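Local coordinates for uncharacterized protein (Aeromonas hydrophila J-1, PDB 6R1J) that is the AhlC component of AHL, a tripartite alpha-pore-forming toxin, and probably takes part in building the membrane pore, here in a soluble, head-altered form, at residues A[61-66]-A[257-262]; A[68-73]-A[250-255]; A[147-152]-A[171-176]. The protein carries 3 engineered substitutions. All coordinates share one frame; numbering follows the deposited sequence.

Overall arrangement
Contacts 1 and 2 both join helix 28-70 to helix 244-264, their centres 11 Å apart, and Leu-66 and Glu-63 of contact 1 pack on residues of contact 2, which makes them one continuous interface. Contact 3 pairs helix 78-157 with helix 163-236, about 85 Å from contact 1 and 94 Å from contact 2 between centres, beyond the chain's middle. In sequence order the outer partners are 61-66 and 257-262, then 68-73 and 250-255, with 147-152 and 171-176 innermost. The two ends still meet between chains: Glu-257 forms a salt bridge with Lys-152 of the second subunit, and Ala-253 packs on that residue, setting one molecule's hairpin end beside another's bundle.

Contact 1 (A[61-66]-A[257-262]); sequences RLELQL and EVRTLQ
Glu-63 reaches across to Arg-259 and Gln-262, giving one carboxylate oxygen to each. Its chi1 of 177° sets CG anti to the backbone N; the extended chain beyond crosses both partners at about a right angle. Arg-259 grips OE1 side-on with two nitrogens: NE lies 2.8 Å from Glu-63 OE1, and NH2 lies 3.0 Å from the same atom. OE1 sits within a few degrees of the guanidinium plane, yet the carboxylate and guanidinium planes are 74° apart. NH2 uses the anti lone pair of OE1; NE comes on the same anti side but tilted out of the carboxylate plane. From above that plane, Gln-262 NE2 donates to Glu-63 OE2 over 3.2 Å in a fairly straight bond (161°). Beside this polar group, Val-258 CG1 packs 3.8 Å from Glu-63 CB, while Val-258 CG2 turns to the leucines, a tight 3.5 Å from Leu-62 CD2 and 3.8 Å from Leu-66 CD1. Leu-62 also touches Leu-228 of helix 163-236 and Val-88 of helix 78-157. Local segment axes 9.7 Å apart and nearly antiparallel, with two further helices alongside, mark an antiparallel helical bundle, consistent with the ClyA-like alpha-pore-forming toxins.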
ATOM      1  N   ARG A  61      15.086   0.342 -44.318  1.00 37.14           N
ATOM      2  CA  ARG A  61      15.479  -0.269 -45.609  1.00 40.50           C
ATOM      3  C   ARG A  61      14.254  -0.915 -46.272  1.00 47.07           C
ATOM      4  O   ARG A  61      14.028  -0.672 -47.499  1.00 42.79           O
ATOM      5  CB  ARG A  61      16.653  -1.206 -45.374  1.00 41.27           C
ATOM      6  CG  ARG A  61      16.875  -2.232 -46.475  1.00 45.14           C
ATOM      7  CD  ARG A  61      18.083  -3.103 -46.181  1.00 47.07           C
ATOM      8  NE  ARG A  61      18.126  -4.193 -47.142  1.00 49.84           N
ATOM      9  CZ  ARG A  61      18.792  -4.178 -48.288  1.00 58.95           C
ATOM     10  NH1 ARG A  61      18.724  -5.219 -49.104  1.00 63.48           N
ATOM     11  NH2 ARG A  61      19.541  -3.141 -48.609  1.00 55.96           N
ATOM     12  N   LEU A  62      13.448  -1.687 -45.539  1.00 35.34           N
ATOM     13  CA  LEU A  62      12.300  -2.382 -46.157  1.00 33.64           C
ATOM     14  C   LEU A  62      11.207  -1.374 -46.562  1.00 32.09           C
ATOM     15  O   LEU A  62      10.545  -1.624 -47.572  1.00 29.79           O
ATOM     16  CB  LEU A  62      11.757  -3.473 -45.229  1.00 35.05           C
ATOM     17  CG  LEU A  62      10.601  -4.284 -45.808  1.00 34.95           C
ATOM     18  CD1 LEU A  62      10.965  -4.932 -47.128  1.00 37.29           C
ATOM     19  CD2 LEU A  62      10.140  -5.333 -44.817  1.00 37.21           C
ATOM     20  N   GLU A  63      10.987  -0.307 -45.789  1.00 33.97           N
ATOM     21  CA  GLU A  63       9.990   0.735 -46.150  1.00 33.24           C
ATOM     22  C   GLU A  63      10.284   1.266 -47.569  1.00 35.32           C
ATOM     23  O   GLU A  63       9.334   1.297 -48.407  1.00 37.24           O
ATOM     24  CB  GLU A  63      10.005   1.896 -45.167  1.00 35.37           C
ATOM     25  CG  GLU A  63       9.037   2.992 -45.559  1.00 38.40           C
ATOM     26  CD  GLU A  63       9.049   4.226 -44.658  1.00 37.72           C
ATOM     27  OE1 GLU A  63       8.015   4.853 -44.563  1.00 41.86           O
ATOM     28  OE2 GLU A  63      10.059   4.475 -44.001  1.00 46.45           O
ATOM     29  N   LEU A  64      11.537   1.597 -47.856  1.00 37.97           N
ATOM     30  CA  LEU A  64      11.911   2.136 -49.203  1.00 43.50           C
ATOM     31  C   LEU A  64      11.791   1.026 -50.277  1.00 43.06           C
ATOM     32  O   LEU A  64      11.227   1.256 -51.355  1.00 37.75           O
ATOM     33  CB  LEU A  64      13.316   2.724 -49.080  1.00 44.34           C
ATOM     34  CG  LEU A  64      13.901   3.368 -50.336  1.00 45.63           C
ATOM     35  CD1 LEU A  64      12.943   4.397 -50.919  1.00 55.43           C
ATOM     36  CD2 LEU A  64      15.245   4.002 -50.006  1.00 52.14           C
ATOM     37  N   GLN A  65      12.196  -0.202 -49.963  1.00 39.46           N
ATOM     38  CA  GLN A  65      12.059  -1.344 -50.894  1.00 38.49           C
ATOM     39  C   GLN A  65      10.591  -1.522 -51.260  1.00 34.52           C
ATOM     40  O   GLN A  65      10.305  -1.685 -52.453  1.00 35.40           O
ATOM     41  CB  GLN A  65      12.639  -2.619 -50.298  1.00 39.90           C
ATOM     42  CG  GLN A  65      14.153  -2.653 -50.197  1.00 46.05           C
ATOM     43  CD  GLN A  65      14.618  -3.860 -49.408  1.00 50.69           C
ATOM     44  OE1 GLN A  65      13.917  -4.359 -48.522  1.00 43.64           O
ATOM     45  NE2 GLN A  65      15.835  -4.308 -49.684  1.00 52.86           N
ATOM     46  N   LEU A  66       9.680  -1.451 -50.284  1.00 30.50           N
ATOM     47  CA  LEU A  66       8.248  -1.629 -50.568  1.00 31.96           C
ATOM     48  C   LEU A  66       7.716  -0.441 -51.384  1.00 33.07           C
ATOM     49  O   LEU A  66       6.926  -0.698 -52.282  1.00 33.63           O
ATOM     50  CB  LEU A  66       7.455  -1.850 -49.277  1.00 34.32           C
ATOM     51  CG  LEU A  66       7.800  -3.168 -48.542  1.00 35.06           C
ATOM     52  CD1 LEU A  66       7.076  -3.235 -47.191  1.00 32.55           C
ATOM     53  CD2 LEU A  66       7.419  -4.354 -49.385  1.00 35.37           C
ATOM     54  N   GLU A 257       2.795  -2.713 -41.816  1.00 34.01           N
ATOM     55  CA  GLU A 257       3.446  -3.434 -40.685  1.00 33.74           C
ATOM     56  C   GLU A 257       4.825  -2.825 -40.489  1.00 33.46           C
ATOM     57  O   GLU A 257       5.211  -2.595 -39.327  1.00 30.29           O
ATOM     58  CB  GLU A 257       3.474  -4.956 -40.918  1.00 35.80           C
ATOM     59  CG  GLU A 257       2.085  -5.568 -41.109  1.00 36.26           C
ATOM     60  CD  GLU A 257       1.152  -5.466 -39.907  1.00 39.80           C
ATOM     61  OE1 GLU A 257       1.607  -5.057 -38.833  1.00 39.19           O
ATOM     62  OE2 GLU A 257      -0.042  -5.744 -40.053  1.00 34.47           O
ATOM     63  N   VAL A 258       5.553  -2.558 -41.584  1.00 33.65           N
ATOM     64  CA  VAL A 258       6.891  -1.914 -41.500  1.00 34.07           C
ATOM     65  C   VAL A 258       6.755  -0.594 -40.752  1.00 35.36           C
ATOM     66  O   VAL A 258       7.588  -0.322 -39.904  1.00 34.12           O
ATOM     67  CB  VAL A 258       7.534  -1.678 -42.874  1.00 38.80           C
ATOM     68  CG1 VAL A 258       8.763  -0.789 -42.766  1.00 42.98           C
ATOM     69  CG2 VAL A 258       7.884  -2.993 -43.522  1.00 40.90           C
ATOM     70  N   ARG A 259       5.750   0.212 -41.082  1.00 33.00           N
ATOM     71  CA  ARG A 259       5.551   1.530 -40.414  1.00 32.97           C
ATOM     72  C   ARG A 259       5.134   1.308 -38.957  1.00 33.14           C
ATOM     73  O   ARG A 259       5.481   2.123 -38.101  1.00 33.37           O
ATOM     74  CB  ARG A 259       4.535   2.350 -41.212  1.00 34.73           C
ATOM     75  CG  ARG A 259       5.178   2.799 -42.515  1.00 36.54           C
ATOM     76  CD  ARG A 259       4.375   3.735 -43.373  1.00 43.61           C
ATOM     77  NE  ARG A 259       5.288   4.183 -44.429  1.00 42.78           N
ATOM     78  CZ  ARG A 259       4.883   4.542 -45.623  1.00 43.16           C
ATOM     79  NH1 ARG A 259       3.602   4.459 -45.886  1.00 42.55           N
ATOM     80  NH2 ARG A 259       5.743   4.929 -46.549  1.00 43.00           N
ATOM     81  N   THR A 260       4.362   0.266 -38.673  1.00 35.36           N
ATOM     82  CA  THR A 260       4.044  -0.093 -37.270  1.00 29.50           C
ATOM     83  C   THR A 260       5.354  -0.321 -36.520  1.00 27.81           C
ATOM     84  O   THR A 260       5.498   0.193 -35.422  1.00 34.91           O
ATOM     85  CB  THR A 260       3.021  -1.225 -37.197  1.00 34.30           C
ATOM     86  OG1 THR A 260       1.886  -0.743 -37.914  1.00 36.93           O
ATOM     87  CG2 THR A 260       2.615  -1.561 -35.769  1.00 36.03           C
ATOM     88  N   LEU A 261       6.302  -1.083 -37.049  1.00 32.32           N
ATOM     89  CA  LEU A 261       7.576  -1.324 -36.318  1.00 33.45           C
ATOM     90  C   LEU A 261       8.266  -0.005 -35.969  1.00 39.12           C
ATOM     91  O   LEU A 261       8.870   0.126 -34.868  1.00 34.56           O
ATOM     92  CB  LEU A 261       8.529  -2.095 -37.220  1.00 34.14           C
ATOM     93  CG  LEU A 261       8.262  -3.560 -37.427  1.00 35.90           C
ATOM     94  CD1 LEU A 261       9.235  -4.095 -38.462  1.00 34.56           C
ATOM     95  CD2 LEU A 261       8.369  -4.335 -36.114  1.00 38.31           C
ATOM     96  N   GLN A 262       8.285   0.917 -36.932  1.00 33.46           N
ATOM     97  CA  GLN A 262       9.022   2.202 -36.770  1.00 38.55           C
ATOM     98  C   GLN A 262       8.374   2.969 -35.636  1.00 34.54           C
ATOM     99  O   GLN A 262       9.090   3.629 -34.899  1.00 43.00           O
ATOM    100  CB  GLN A 262       9.035   3.028 -38.060  1.00 35.94           C
ATOM    101  CG  GLN A 262       9.694   2.275 -39.186  1.00 35.06           C
ATOM    102  CD  GLN A 262       9.575   2.992 -40.515  1.00 43.46           C
ATOM    103  OE1 GLN A 262       8.488   3.359 -40.971  1.00 40.47           O
ATOM    104  NE2 GLN A 262      10.719   3.186 -41.141  1.00 36.80           N
TER

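Contact 2 (A[68-73]-A[250-255]); sequences QQLANT and FFTAAL
The Phe-251 ring carries Gln-69 over one face. Gln-69 CB stands 4.1 Å from the centroid of the Phe-251 ring and 26° off its normal, the geometry of a CH-pi contact, and CG follows 3.9 Å above the ring plane, displaced toward the rim. The bend at chi2 (-67°) turns Gln-69 CD. The amide plane is tilted 53° from the ring, with Gln-69 OE1 3.8 Å from Phe-251 CE2. Leu-66 CD2 lies 3.7 Å from Phe-251 CD1, beyond the rim on the Gln-69 side, and Phe-84 meets the ring with its plane steeply inclined. Leu-70 slides past Phe-251 in the opposite sense, placing Leu-70 CD2 3.9 Å from Phe-251 CB. Leu-70 CD2 also lies 3.5 Å from Thr-252 OG1, whose hydrogen bond goes instead to Arg-248 O in its own helix. Leu-70 CD1 touches Leu-255 CD2 at 4.1 Å. No hydrogen bond crosses between the two segments, so van der Waals and CH-pi packing carry their contact; polar fastening comes from nearby, where the Arg-248 guanidinium donates to the backbone oxygens of Leu-70 and Asn-72.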
ATOM      1  N   GLN A  68       9.275   1.405 -53.523  1.00 35.40           N
ATOM      2  CA  GLN A  68       9.888   1.185 -54.862  1.00 38.98           C
ATOM      3  C   GLN A  68       9.114   0.088 -55.580  1.00 40.23           C
ATOM      4  O   GLN A  68       8.703   0.346 -56.704  1.00 37.49           O
ATOM      5  CB  GLN A  68      11.394   0.949 -54.765  1.00 40.43           C
ATOM      6  CG  GLN A  68      12.162   2.196 -54.391  1.00 43.96           C
ATOM      7  CD  GLN A  68      13.607   1.980 -54.012  1.00 45.10           C
ATOM      8  OE1 GLN A  68      14.034   0.907 -53.605  1.00 53.15           O
ATOM      9  NE2 GLN A  68      14.377   3.041 -54.089  1.00 53.64           N
ATOM     10  N   GLN A  69       8.752  -1.020 -54.917  1.00 37.96           N
ATOM     11  CA  GLN A  69       7.886  -2.025 -55.560  1.00 32.46           C
ATOM     12  C   GLN A  69       6.538  -1.421 -55.913  1.00 32.72           C
ATOM     13  O   GLN A  69       6.005  -1.733 -56.989  1.00 33.64           O
ATOM     14  CB  GLN A  69       7.599  -3.274 -54.715  1.00 36.74           C
ATOM     15  CG  GLN A  69       8.804  -4.162 -54.506  1.00 35.38           C
ATOM     16  CD  GLN A  69       9.245  -4.803 -55.797  1.00 36.69           C
ATOM     17  OE1 GLN A  69       8.420  -5.220 -56.600  1.00 43.50           O
ATOM     18  NE2 GLN A  69      10.552  -4.866 -55.985  1.00 39.46           N
ATOM     19  N   LEU A  70       5.943  -0.656 -55.018  1.00 30.15           N
ATOM     20  CA  LEU A  70       4.591  -0.119 -55.281  1.00 32.49           C
ATOM     21  C   LEU A  70       4.624   0.954 -56.409  1.00 32.12           C
ATOM     22  O   LEU A  70       3.521   1.328 -56.890  1.00 32.79           O
ATOM     23  CB  LEU A  70       4.036   0.427 -53.967  1.00 35.27           C
ATOM     24  CG  LEU A  70       3.567  -0.645 -52.961  1.00 36.05           C
ATOM     25  CD1 LEU A  70       3.318  -0.043 -51.602  1.00 35.02           C
ATOM     26  CD2 LEU A  70       2.311  -1.328 -53.460  1.00 36.18           C
ATOM     27  N   ALA A  71       5.816   1.470 -56.729  1.00 33.76           N
ATOM     28  CA  ALA A  71       6.053   2.473 -57.798  1.00 39.17           C
ATOM     29  C   ALA A  71       6.076   1.772 -59.169  1.00 46.56           C
ATOM     30  O   ALA A  71       6.117   2.471 -60.210  1.00 40.29           O
ATOM     31  CB  ALA A  71       7.343   3.216 -57.526  1.00 35.35           C
ATOM     32  N   ASN A  72       6.042   0.436 -59.189  1.00 42.82           N
ATOM     33  CA  ASN A  72       6.057  -0.352 -60.446  1.00 44.92           C
ATOM     34  C   ASN A  72       4.708  -0.150 -61.154  1.00 47.85           C
ATOM     35  O   ASN A  72       3.674  -0.197 -60.508  1.00 48.61           O
ATOM     36  CB  ASN A  72       6.410  -1.821 -60.186  1.00 54.31           C
ATOM     37  CG  ASN A  72       6.382  -2.643 -61.457  1.00 55.83           C
ATOM     38  OD1 ASN A  72       5.318  -3.056 -61.921  1.00 64.23           O
ATOM     39  ND2 ASN A  72       7.547  -2.869 -62.029  1.00 60.54           N
ATOM     40  N   THR A  73       4.719   0.187 -62.439  1.00 59.19           N
ATOM     41  CA  THR A  73       3.480   0.361 -63.248  1.00 60.58           C
ATOM     42  C   THR A  73       3.461  -0.797 -64.256  1.00 63.56           C
ATOM     43  O   THR A  73       4.541  -1.403 -64.497  1.00 52.00           O
ATOM     44  CB  THR A  73       3.401   1.770 -63.858  1.00 62.66           C
ATOM     45  OG1 THR A  73       4.565   1.937 -64.671  1.00 56.49           O
ATOM     46  CG2 THR A  73       3.315   2.857 -62.805  1.00 63.93           C
ATOM     47  N   PHE A 250      -0.620  -7.132 -50.978  1.00 36.47           N
ATOM     48  CA  PHE A 250       0.262  -7.670 -49.918  1.00 36.33           C
ATOM     49  C   PHE A 250       1.442  -6.728 -49.695  1.00 38.97           C
ATOM     50  O   PHE A 250       1.885  -6.613 -48.544  1.00 37.75           O
ATOM     51  CB  PHE A 250       0.600  -9.133 -50.213  1.00 39.87           C
ATOM     52  CG  PHE A 250      -0.628 -10.006 -50.054  1.00 40.09           C
ATOM     53  CD1 PHE A 250      -1.226 -10.140 -48.808  1.00 41.84           C
ATOM     54  CD2 PHE A 250      -1.191 -10.676 -51.124  1.00 43.44           C
ATOM     55  CE1 PHE A 250      -2.371 -10.907 -48.637  1.00 48.88           C
ATOM     56  CE2 PHE A 250      -2.344 -11.433 -50.954  1.00 49.17           C
ATOM     57  CZ  PHE A 250      -2.936 -11.541 -49.715  1.00 44.52           C
ATOM     58  N   PHE A 251       1.926  -6.035 -50.729  1.00 36.22           N
ATOM     59  CA  PHE A 251       3.001  -5.054 -50.495  1.00 36.84           C
ATOM     60  C   PHE A 251       2.421  -3.932 -49.631  1.00 30.07           C
ATOM     61  O   PHE A 251       3.143  -3.488 -48.761  1.00 34.36           O
ATOM     62  CB  PHE A 251       3.638  -4.543 -51.787  1.00 42.29           C
ATOM     63  CG  PHE A 251       4.553  -5.526 -52.478  1.00 47.15           C
ATOM     64  CD1 PHE A 251       5.375  -6.380 -51.757  1.00 43.84           C
ATOM     65  CD2 PHE A 251       4.631  -5.559 -53.867  1.00 45.75           C
ATOM     66  CE1 PHE A 251       6.247  -7.239 -52.406  1.00 50.36           C
ATOM     67  CE2 PHE A 251       5.504  -6.426 -54.508  1.00 39.88           C
ATOM     68  CZ  PHE A 251       6.325  -7.240 -53.776  1.00 49.49           C
ATOM     69  N   THR A 252       1.205  -3.477 -49.916  1.00 32.58           N
ATOM     70  CA  THR A 252       0.562  -2.353 -49.200  1.00 33.90           C
ATOM     71  C   THR A 252       0.359  -2.773 -47.726  1.00 40.26           C
ATOM     72  O   THR A 252       0.691  -1.959 -46.819  1.00 34.09           O
ATOM     73  CB  THR A 252      -0.713  -1.914 -49.918  1.00 36.28           C
ATOM     74  OG1 THR A 252      -0.357  -1.524 -51.253  1.00 35.29           O
ATOM     75  CG2 THR A 252      -1.401  -0.773 -49.205  1.00 35.36           C
ATOM     76  N   ALA A 253      -0.138  -4.003 -47.481  1.00 32.87           N
ATOM     77  CA  ALA A 253      -0.320  -4.567 -46.125  1.00 32.47           C
ATOM     78  C   ALA A 253       1.036  -4.639 -45.446  1.00 31.40           C
ATOM     79  O   ALA A 253       1.134  -4.170 -44.272  1.00 36.94           O
ATOM     80  CB  ALA A 253      -1.011  -5.933 -46.177  1.00 39.54           C
ATOM     81  N   ALA A 254       2.067  -5.178 -46.114  1.00 34.75           N
ATOM     82  CA  ALA A 254       3.423  -5.278 -45.532  1.00 31.36           C
ATOM     83  C   ALA A 254       3.922  -3.879 -45.136  1.00 36.85           C
ATOM     84  O   ALA A 254       4.599  -3.716 -44.081  1.00 32.42           O
ATOM     85  CB  ALA A 254       4.373  -5.873 -46.489  1.00 29.94           C
ATOM     86  N   LEU A 255       3.650  -2.867 -45.968  1.00 35.30           N
ATOM     87  CA  LEU A 255       4.186  -1.517 -45.678  1.00 33.16           C
ATOM     88  C   LEU A 255       3.526  -0.982 -44.394  1.00 26.38           C
ATOM     89  O   LEU A 255       4.239  -0.334 -43.625  1.00 32.02           O
ATOM     90  CB  LEU A 255       3.989  -0.607 -46.899  1.00 35.05           C
ATOM     91  CG  LEU A 255       4.497   0.829 -46.730  1.00 36.14           C
ATOM     92  CD1 LEU A 255       5.998   0.852 -46.457  1.00 36.61           C
ATOM     93  CD2 LEU A 255       4.147   1.646 -47.977  1.00 38.78           C
TER

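Contact 3 (A[147-152]-A[171-176]); sequences SLNKKK and VTLTQT
Leu-148 and Thr-176 point at each other tip to tip, and their meeting is the closest in this contact: Leu-148 CD1 lies 3.2 Å from Thr-176 OG1. That hydroxyl has a partner in its own helix, since Thr-176 OG1 donates to Thr-172 O over 2.9 Å. With chi1 at -53°, OG1 stands beside the Thr-176 backbone N and so turns back toward Thr-172 O, which it shares with that N; one carbonyl thus holds both the backbone and the side chain of the residue one turn on. The hydroxyl comes from above the carbonyl plane (37° out of it). Thr-172 meets the same leucine from another direction, the two side chains crossing at about a right angle with Thr-172 CG2 3.7 Å from Leu-148 CD1 and nearly as close to CD2. The isobutyl fork thus rests against two threonines on successive turns. Leu-173, on the same helix as the two threonines, packs CD1 3.7 Å from Leu-148 CB, and Leu-173 CD1 also comes 3.4 Å from Asn-149 OD1, again with side chains at about a right angle. Lys-152 lays its aliphatic part more loosely beside Leu-173 CD2. Leu-169 of helix 163-236 adds an apolar neighbour to Leu-148 and Lys-152, and Thr-176 also touches Glu-144 and Leu-145 of helix 78-157. No hydrogen bond joins the two segments. Local axes 10.3 Å apart at 155°, with only 18 residues intervening, define an antiparallel helical hairpin close to its turn, consistent with the head end of an elongated ClyA-like toxin.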
ATOM      1  N   SER A 147       2.880  -7.283  38.889  1.00 62.22           N
ATOM      2  CA  SER A 147       2.829  -8.150  40.101  1.00 63.43           C
ATOM      3  C   SER A 147       4.017  -7.845  41.009  1.00 68.94           C
ATOM      4  O   SER A 147       3.778  -7.514  42.184  1.00 73.38           O
ATOM      5  CB  SER A 147       2.842  -9.613  39.781  1.00 67.92           C
ATOM      6  OG  SER A 147       1.537 -10.081  39.506  1.00 82.99           O
ATOM      7  N   LEU A 148       5.239  -7.997  40.482  1.00 62.93           N
ATOM      8  CA  LEU A 148       6.502  -7.800  41.248  1.00 66.04           C
ATOM      9  C   LEU A 148       6.476  -6.438  41.952  1.00 66.81           C
ATOM     10  O   LEU A 148       6.768  -6.425  43.160  1.00 62.01           O
ATOM     11  CB  LEU A 148       7.743  -7.942  40.351  1.00 58.44           C
ATOM     12  CG  LEU A 148       8.065  -9.355  39.848  1.00 62.95           C
ATOM     13  CD1 LEU A 148       9.334  -9.339  39.006  1.00 66.99           C
ATOM     14  CD2 LEU A 148       8.216 -10.366  40.981  1.00 60.05           C
ATOM     15  N   ASN A 149       6.099  -5.355  41.256  1.00 74.44           N
ATOM     16  CA  ASN A 149       6.076  -3.968  41.811  1.00 73.66           C
ATOM     17  C   ASN A 149       4.953  -3.799  42.852  1.00 75.69           C
ATOM     18  O   ASN A 149       5.136  -2.967  43.754  1.00 69.80           O
ATOM     19  CB  ASN A 149       6.037  -2.909  40.708  1.00 73.78           C
ATOM     20  CG  ASN A 149       7.413  -2.572  40.175  1.00 78.97           C
ATOM     21  OD1 ASN A 149       8.393  -2.617  40.920  1.00 81.45           O
ATOM     22  ND2 ASN A 149       7.496  -2.211  38.902  1.00 73.95           N
ATOM     23  N   LYS A 150       3.849  -4.550  42.750  1.00 78.45           N
ATOM     24  CA  LYS A 150       2.747  -4.548  43.755  1.00 83.09           C
ATOM     25  C   LYS A 150       3.214  -5.282  45.025  1.00 79.89           C
ATOM     26  O   LYS A 150       2.792  -4.882  46.122  1.00 74.37           O
ATOM     27  CB  LYS A 150       1.466  -5.157  43.171  1.00 84.30           C
ATOM     28  CG  LYS A 150       0.668  -4.212  42.290  1.00 90.39           C
ATOM     29  CD  LYS A 150      -0.440  -4.887  41.518  1.00 93.61           C
ATOM     30  CE  LYS A 150      -1.020  -3.979  40.455  1.00 93.18           C
ATOM     31  NZ  LYS A 150      -1.749  -4.749  39.423  1.00 95.01           N
ATOM     32  N   LYS A 151       4.023  -6.339  44.886  1.00 81.41           N
ATOM     33  CA  LYS A 151       4.630  -7.085  46.027  1.00 81.09           C
ATOM     34  C   LYS A 151       5.676  -6.196  46.713  1.00 75.99           C
ATOM     35  O   LYS A 151       5.747  -6.237  47.953  1.00 80.58           O
ATOM     36  CB  LYS A 151       5.273  -8.399  45.574  1.00 82.47           C
ATOM     37  CG  LYS A 151       4.302  -9.494  45.157  1.00 85.43           C
ATOM     38  CD  LYS A 151       5.005 -10.741  44.670  1.00 90.66           C
ATOM     39  CE  LYS A 151       6.156 -11.151  45.568  1.00 95.91           C
ATOM     40  NZ  LYS A 151       6.743 -12.445  45.154  1.00103.96           N
ATOM     41  N   LYS A 152       6.472  -5.447  45.935  1.00 74.81           N
ATOM     42  CA  LYS A 152       7.474  -4.472  46.446  1.00 76.81           C
ATOM     43  C   LYS A 152       6.737  -3.418  47.293  1.00 89.61           C
ATOM     44  O   LYS A 152       7.229  -3.102  48.389  1.00 88.50           O
ATOM     45  CB  LYS A 152       8.274  -3.830  45.307  1.00 75.19           C
ATOM     46  CG  LYS A 152       9.289  -2.797  45.775  1.00 73.42           C
ATOM     47  CD  LYS A 152      10.091  -2.166  44.681  1.00 71.81           C
ATOM     48  CE  LYS A 152      10.875  -0.996  45.225  1.00 76.54           C
ATOM     49  NZ  LYS A 152      11.844  -0.488  44.233  1.00 83.99           N
ATOM     50  N   VAL A 171      16.183  -8.872  42.976  1.00 68.12           N
ATOM     51  CA  VAL A 171      16.889  -9.710  41.959  1.00 61.30           C
ATOM     52  C   VAL A 171      15.874 -10.145  40.900  1.00 61.35           C
ATOM     53  O   VAL A 171      16.236 -10.135  39.713  1.00 50.96           O
ATOM     54  CB  VAL A 171      17.576 -10.944  42.575  1.00 60.88           C
ATOM     55  CG1 VAL A 171      18.087 -11.907  41.507  1.00 54.52           C
ATOM     56  CG2 VAL A 171      18.693 -10.557  43.534  1.00 61.11           C
ATOM     57  N   THR A 172      14.674 -10.569  41.306  1.00 52.74           N
ATOM     58  CA  THR A 172      13.598 -10.966  40.355  1.00 53.81           C
ATOM     59  C   THR A 172      13.206  -9.760  39.477  1.00 50.76           C
ATOM     60  O   THR A 172      12.967  -9.957  38.281  1.00 58.42           O
ATOM     61  CB  THR A 172      12.353 -11.490  41.086  1.00 57.62           C
ATOM     62  OG1 THR A 172      12.746 -12.383  42.136  1.00 63.04           O
ATOM     63  CG2 THR A 172      11.392 -12.192  40.152  1.00 61.64           C
ATOM     64  N   LEU A 173      13.116  -8.574  40.075  1.00 45.93           N
ATOM     65  CA  LEU A 173      12.667  -7.320  39.421  1.00 61.43           C
ATOM     66  C   LEU A 173      13.670  -6.981  38.306  1.00 55.35           C
ATOM     67  O   LEU A 173      13.232  -6.789  37.176  1.00 49.18           O
ATOM     68  CB  LEU A 173      12.553  -6.222  40.488  1.00 63.12           C
ATOM     69  CG  LEU A 173      11.765  -4.973  40.095  1.00 75.77           C
ATOM     70  CD1 LEU A 173      10.285  -5.294  39.959  1.00 74.92           C
ATOM     71  CD2 LEU A 173      11.966  -3.857  41.115  1.00 76.45           C
ATOM     72  N   THR A 174      14.978  -6.974  38.599  1.00 58.46           N
ATOM     73  CA  THR A 174      16.056  -6.746  37.594  1.00 58.02           C
ATOM     74  C   THR A 174      15.885  -7.727  36.428  1.00 61.31           C
ATOM     75  O   THR A 174      15.853  -7.256  35.279  1.00 67.58           O
ATOM     76  CB  THR A 174      17.458  -6.888  38.202  1.00 61.39           C
ATOM     77  OG1 THR A 174      17.540  -5.875  39.198  1.00 57.96           O
ATOM     78  CG2 THR A 174      18.587  -6.730  37.200  1.00 59.45           C
ATOM     79  N   GLN A 175      15.752  -9.027  36.705  1.00 55.63           N
ATOM     80  CA  GLN A 175      15.620 -10.091  35.662  1.00 58.26           C
ATOM     81  C   GLN A 175      14.396  -9.809  34.774  1.00 59.62           C
ATOM     82  O   GLN A 175      14.518  -9.894  33.537  1.00 46.20           O
ATOM     83  CB  GLN A 175      15.514 -11.486  36.297  1.00 66.62           C
ATOM     84  CG  GLN A 175      16.708 -11.874  37.176  1.00 74.19           C
ATOM     85  CD  GLN A 175      18.007 -11.959  36.406  1.00 80.93           C
ATOM     86  OE1 GLN A 175      18.062 -12.489  35.291  1.00 65.47           O
ATOM     87  NE2 GLN A 175      19.074 -11.450  37.008  1.00 82.45           N
ATOM     88  N   THR A 176      13.244  -9.506  35.373  1.00 58.29           N
ATOM     89  CA  THR A 176      11.958  -9.270  34.650  1.00 57.49           C
ATOM     90  C   THR A 176      12.066  -7.975  33.831  1.00 50.53           C
ATOM     91  O   THR A 176      11.541  -7.943  32.715  1.00 49.36           O
ATOM     92  CB  THR A 176      10.772  -9.243  35.625  1.00 58.41           C
ATOM     93  OG1 THR A 176      10.825 -10.449  36.389  1.00 48.54           O
ATOM     94  CG2 THR A 176       9.423  -9.129  34.940  1.00 53.74           C
TER